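Local coordinates for protein acetyl-CoA acetyltransferase (Mycobacterium smegmatis, PDB 4EGV) that probably transfers acyl groups, being a monomeric thiolase-like protein with the thiolase fold and an additional C-terminal domain, at residues R18-E30 against L45-C57. Numbering follows the deposited sequence.
Sequences RTPVIVGVGQFTE and LATEAAKAALHDC
G24 and G26 bring strand 20-29 hard against helix 45-56, so near that the two axes approach to 5.6 Å. Glycine suits both places because it has no side chain, and the backbones can come together directly: G24 CA lies 3.3 Å from A53 O, and G26 CA makes a similar CA-H...O contact with A49 O. The helix matches them with small residues: the methyls of A49 and A53 rest on the strand's backbone, and A52 CB reaches G26 CA. In the thiolase fold, strand 20-29 is the middle strand of the nine-strand mixed sheet, between 271-279 and 294-303, and the helix packs on one face, running roughly antiparallel, at 144° to it. V23 and G24 form a classic beta bulge opposite L276, while V25, its CB directed away from the helix, packs on helix 383-397. One turn on from A52, D56 has CG anti to its backbone N (chi1 -169°), which carries OD2 to within 3.1 Å of V25 N, just past the bulge; the N-H meets it from above the carboxylate plane. The same oxygen takes a salt bridge from R396, which would probably favour the charged form. Toward the solvent side, backbone contact gives way to side chains, F28 and E48 both being partly exposed, which suits the charge of E48. E48 lays its CB over one face of the F28 ring, toward the rim and 3.9 Å from the centroid, in a CH-pi contact. At the ring's edge, in its plane, buried L45 supplies CD2, 3.7 Å from F28 CE2.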
loop_
_atom_site.group_PDB
_atom_site.type_symbol
_atom_site.label_atom_id
_atom_site.label_comp_id
_atom_site.label_asym_id
_atom_site.label_seq_id
_atom_site.Cartn_x
_atom_site.Cartn_y
_atom_site.Cartn_z
ATOM N N ARG A 18 1.786 29.782 -6.156
ATOM C CA ARG A 18 1.010 28.622 -6.599
ATOM C C ARG A 18 1.408 27.305 -5.920
ATOM O O ARG A 18 0.726 26.292 -6.070
ATOM C CB ARG A 18 1.103 28.471 -8.120
ATOM C CG ARG A 18 0.015 29.209 -8.883
ATOM C CD ARG A 18 0.609 30.169 -9.901
ATOM N NE ARG A 18 0.044 29.973 -11.233
ATOM C CZ ARG A 18 0.699 29.421 -12.248
ATOM N NH1 ARG A 18 0.106 29.283 -13.427
ATOM N NH2 ARG A 18 1.948 29.008 -12.087
ATOM N N THR A 19 2.511 27.327 -5.178
ATOM C CA THR A 19 3.020 26.154 -4.500
ATOM C C THR A 19 1.947 25.579 -3.554
ATOM O O THR A 19 1.337 26.309 -2.782
ATOM C CB THR A 19 4.322 26.478 -3.767
ATOM O OG1 THR A 19 5.253 27.037 -4.694
ATOM C CG2 THR A 19 4.934 25.231 -3.133
ATOM N N PRO A 20 1.692 24.259 -3.650
ATOM C CA PRO A 20 0.710 23.561 -2.839
ATOM C C PRO A 20 1.219 23.160 -1.460
ATOM O O PRO A 20 2.335 22.652 -1.296
ATOM C CB PRO A 20 0.406 22.332 -3.666
ATOM C CG PRO A 20 1.649 22.042 -4.363
ATOM C CD PRO A 20 2.293 23.352 -4.651
ATOM N N VAL A 21 0.394 23.422 -0.463
ATOM C CA VAL A 21 0.657 22.978 0.884
ATOM C C VAL A 21 -0.530 22.184 1.447
ATOM O O VAL A 21 -1.702 22.515 1.197
ATOM C CB VAL A 21 1.056 24.169 1.814
ATOM C CG1 VAL A 21 2.485 24.538 1.588
ATOM C CG2 VAL A 21 0.151 25.375 1.618
ATOM N N ILE A 22 -0.221 21.128 2.192
ATOM C CA ILE A 22 -1.239 20.515 3.049
ATOM C C ILE A 22 -1.472 21.350 4.317
ATOM O O ILE A 22 -0.508 21.598 5.071
ATOM C CB ILE A 22 -0.940 19.057 3.376
ATOM C CG1 ILE A 22 -0.976 18.255 2.094
ATOM C CG2 ILE A 22 -1.951 18.510 4.383
ATOM C CD1 ILE A 22 -0.736 16.796 2.296
ATOM N N VAL A 23 -2.724 21.818 4.491
ATOM C CA VAL A 23 -3.068 22.712 5.606
ATOM C C VAL A 23 -3.888 22.113 6.736
ATOM O O VAL A 23 -3.771 22.571 7.871
ATOM C CB VAL A 23 -3.639 24.065 5.194
ATOM C CG1 VAL A 23 -2.661 24.751 4.309
ATOM C CG2 VAL A 23 -4.992 23.919 4.549
ATOM N N GLY A 24 -4.677 21.078 6.432
ATOM C CA GLY A 24 -5.511 20.450 7.424
ATOM C C GLY A 24 -5.594 18.970 7.202
ATOM O O GLY A 24 -5.758 18.520 6.075
ATOM N N VAL A 25 -5.476 18.205 8.278
ATOM C CA VAL A 25 -5.593 16.747 8.192
ATOM C C VAL A 25 -6.651 16.264 9.195
ATOM O O VAL A 25 -6.854 16.857 10.263
ATOM C CB VAL A 25 -4.198 16.013 8.361
ATOM C CG1 VAL A 25 -3.269 16.373 7.248
ATOM C CG2 VAL A 25 -3.545 16.284 9.672
ATOM N N GLY A 26 -7.353 15.200 8.866
ATOM C CA GLY A 26 -8.370 14.756 9.781
ATOM C C GLY A 26 -8.471 13.289 9.867
ATOM O O GLY A 26 -8.463 12.634 8.876
ATOM N N GLN A 27 -8.579 12.780 11.080
ATOM C CA GLN A 27 -8.861 11.353 11.280
ATOM C C GLN A 27 -10.083 11.115 12.155
ATOM O O GLN A 27 -10.387 11.912 12.977
ATOM C CB GLN A 27 -7.640 10.678 11.872
ATOM C CG GLN A 27 -6.614 10.390 10.859
ATOM C CD GLN A 27 -5.373 9.871 11.466
ATOM O OE1 GLN A 27 -4.557 10.637 12.000
ATOM N NE2 GLN A 27 -5.188 8.554 11.387
ATOM N N PHE A 28 -10.782 10.023 11.959
ATOM C CA PHE A 28 -11.897 9.677 12.802
ATOM C C PHE A 28 -12.099 8.184 12.882
ATOM O O PHE A 28 -12.038 7.507 11.854
ATOM C CB PHE A 28 -13.163 10.306 12.271
ATOM C CG PHE A 28 -14.366 10.058 13.123
ATOM C CD1 PHE A 28 -14.525 10.741 14.311
ATOM C CD2 PHE A 28 -15.351 9.150 12.723
ATOM C CE1 PHE A 28 -15.650 10.548 15.106
ATOM C CE2 PHE A 28 -16.472 8.934 13.499
ATOM C CZ PHE A 28 -16.639 9.633 14.691
ATOM N N THR A 29 -12.368 7.690 14.094
ATOM C CA THR A 29 -12.726 6.291 14.331
ATOM C C THR A 29 -13.993 6.204 15.188
ATOM O O THR A 29 -14.126 6.947 16.156
ATOM C CB THR A 29 -11.561 5.512 15.020
ATOM O OG1 THR A 29 -10.424 5.518 14.171
ATOM C CG2 THR A 29 -11.938 4.060 15.296
ATOM N N GLU A 30 -14.910 5.292 14.829
ATOM C CA GLU A 30 -16.116 4.976 15.645
ATOM C C GLU A 30 -16.166 3.523 16.182
ATOM O O GLU A 30 -15.825 2.570 15.476
ATOM C CB GLU A 30 -17.385 5.292 14.845
ATOM C CG GLU A 30 -18.697 5.014 15.569
ATOM C CD GLU A 30 -19.897 5.001 14.624
ATOM O OE1 GLU A 30 -19.780 4.630 13.425
ATOM O OE2 GLU A 30 -20.987 5.348 15.091
ATOM N N LEU A 45 -18.766 9.082 8.066
ATOM C CA LEU A 45 -17.387 8.917 8.541
ATOM C C LEU A 45 -16.345 9.819 7.849
ATOM O O LEU A 45 -15.416 10.351 8.470
ATOM C CB LEU A 45 -16.953 7.470 8.390
ATOM C CG LEU A 45 -17.571 6.397 9.296
ATOM C CD1 LEU A 45 -17.335 4.987 8.777
ATOM C CD2 LEU A 45 -17.187 6.517 10.755
ATOM N N ALA A 46 -16.520 9.964 6.542
ATOM C CA ALA A 46 -15.719 10.835 5.734
ATOM C C ALA A 46 -16.049 12.264 6.082
ATOM O O ALA A 46 -15.212 13.116 6.009
ATOM C CB ALA A 46 -15.991 10.562 4.252
ATOM N N THR A 47 -17.281 12.514 6.453
ATOM C CA THR A 47 -17.728 13.841 6.882
ATOM C C THR A 47 -17.069 14.266 8.198
ATOM O O THR A 47 -16.512 15.312 8.302
ATOM C CB THR A 47 -19.272 13.856 6.959
ATOM O OG1 THR A 47 -19.773 13.657 5.628
ATOM C CG2 THR A 47 -19.790 15.147 7.542
ATOM N N GLU A 48 -17.127 13.416 9.195
ATOM C CA GLU A 48 -16.437 13.665 10.423
ATOM C C GLU A 48 -14.932 13.952 10.275
ATOM O O GLU A 48 -14.437 14.894 10.865
ATOM C CB GLU A 48 -16.659 12.509 11.391
ATOM C CG GLU A 48 -17.901 12.648 12.237
ATOM C CD GLU A 48 -17.966 13.934 13.079
ATOM O OE1 GLU A 48 -16.970 14.349 13.688
ATOM O OE2 GLU A 48 -19.051 14.526 13.157
ATOM N N ALA A 49 -14.221 13.131 9.516
ATOM C CA ALA A 49 -12.818 13.415 9.162
ATOM C C ALA A 49 -12.597 14.718 8.378
ATOM O O ALA A 49 -11.631 15.408 8.616
ATOM C CB ALA A 49 -12.225 12.265 8.419
ATOM N N ALA A 50 -13.501 15.052 7.466
ATOM C CA ALA A 50 -13.395 16.272 6.672
ATOM C C ALA A 50 -13.575 17.525 7.512
ATOM O O ALA A 50 -12.893 18.553 7.276
ATOM C CB ALA A 50 -14.366 16.248 5.512
ATOM N N LYS A 51 -14.460 17.418 8.503
ATOM C CA LYS A 51 -14.724 18.487 9.479
ATOM C C LYS A 51 -13.554 18.795 10.377
ATOM O O LYS A 51 -13.344 19.936 10.745
ATOM C CB LYS A 51 -15.935 18.149 10.345
ATOM C CG LYS A 51 -17.238 18.509 9.732
ATOM C CD LYS A 51 -18.361 17.946 10.569
ATOM C CE LYS A 51 -19.706 18.333 9.947
ATOM N NZ LYS A 51 -20.787 17.494 10.442
ATOM N N ALA A 52 -12.818 17.751 10.719
ATOM C CA ALA A 52 -11.567 17.850 11.469
ATOM C C ALA A 52 -10.424 18.409 10.635
ATOM O O ALA A 52 -9.564 19.092 11.188
ATOM C CB ALA A 52 -11.175 16.500 12.072
ATOM N N ALA A 53 -10.403 18.119 9.331
ATOM C CA ALA A 53 -9.406 18.684 8.442
ATOM C C ALA A 53 -9.591 20.215 8.305
ATOM O O ALA A 53 -8.613 20.994 8.285
ATOM C CB ALA A 53 -9.429 17.982 7.106
ATOM N N LEU A 54 -10.858 20.632 8.245
ATOM C CA LEU A 54 -11.230 22.024 8.182
ATOM C C LEU A 54 -10.964 22.736 9.484
ATOM O O LEU A 54 -10.708 23.926 9.507
ATOM C CB LEU A 54 -12.710 22.128 7.886
ATOM C CG LEU A 54 -13.198 22.507 6.483
ATOM C CD1 LEU A 54 -12.455 21.783 5.392
ATOM C CD2 LEU A 54 -14.674 22.242 6.423
ATOM N N HIS A 55 -11.047 22.016 10.587
ATOM C CA HIS A 55 -10.714 22.624 11.852
ATOM C C HIS A 55 -9.237 22.685 12.179
ATOM O O HIS A 55 -8.781 23.624 12.849
ATOM C CB HIS A 55 -11.401 21.948 13.008
ATOM C CG HIS A 55 -11.632 22.896 14.139
ATOM N ND1 HIS A 55 -10.893 22.882 15.309
ATOM C CD2 HIS A 55 -12.465 23.961 14.228
ATOM C CE1 HIS A 55 -11.310 23.861 16.093
ATOM N NE2 HIS A 55 -12.258 24.533 15.460
ATOM N N ASP A 56 -8.525 21.665 11.719
ATOM C CA ASP A 56 -7.120 21.529 11.905
ATOM C C ASP A 56 -6.363 22.710 11.316
ATOM O O ASP A 56 -5.358 23.114 11.879
ATOM C CB ASP A 56 -6.659 20.237 11.267
ATOM C CG ASP A 56 -5.243 19.878 11.631
ATOM O OD1 ASP A 56 -4.991 19.648 12.841
ATOM O OD2 ASP A 56 -4.407 19.801 10.688
ATOM N N CYS A 57 -6.862 23.287 10.250
ATOM C CA CYS A 57 -6.170 24.373 9.575
ATOM C C CYS A 57 -6.117 25.715 10.244
ATOM O O CYS A 57 -5.436 26.570 9.774
ATOM C CB CYS A 57 -6.655 24.530 8.136
ATOM S SG CYS A 57 -8.078 25.457 7.846
#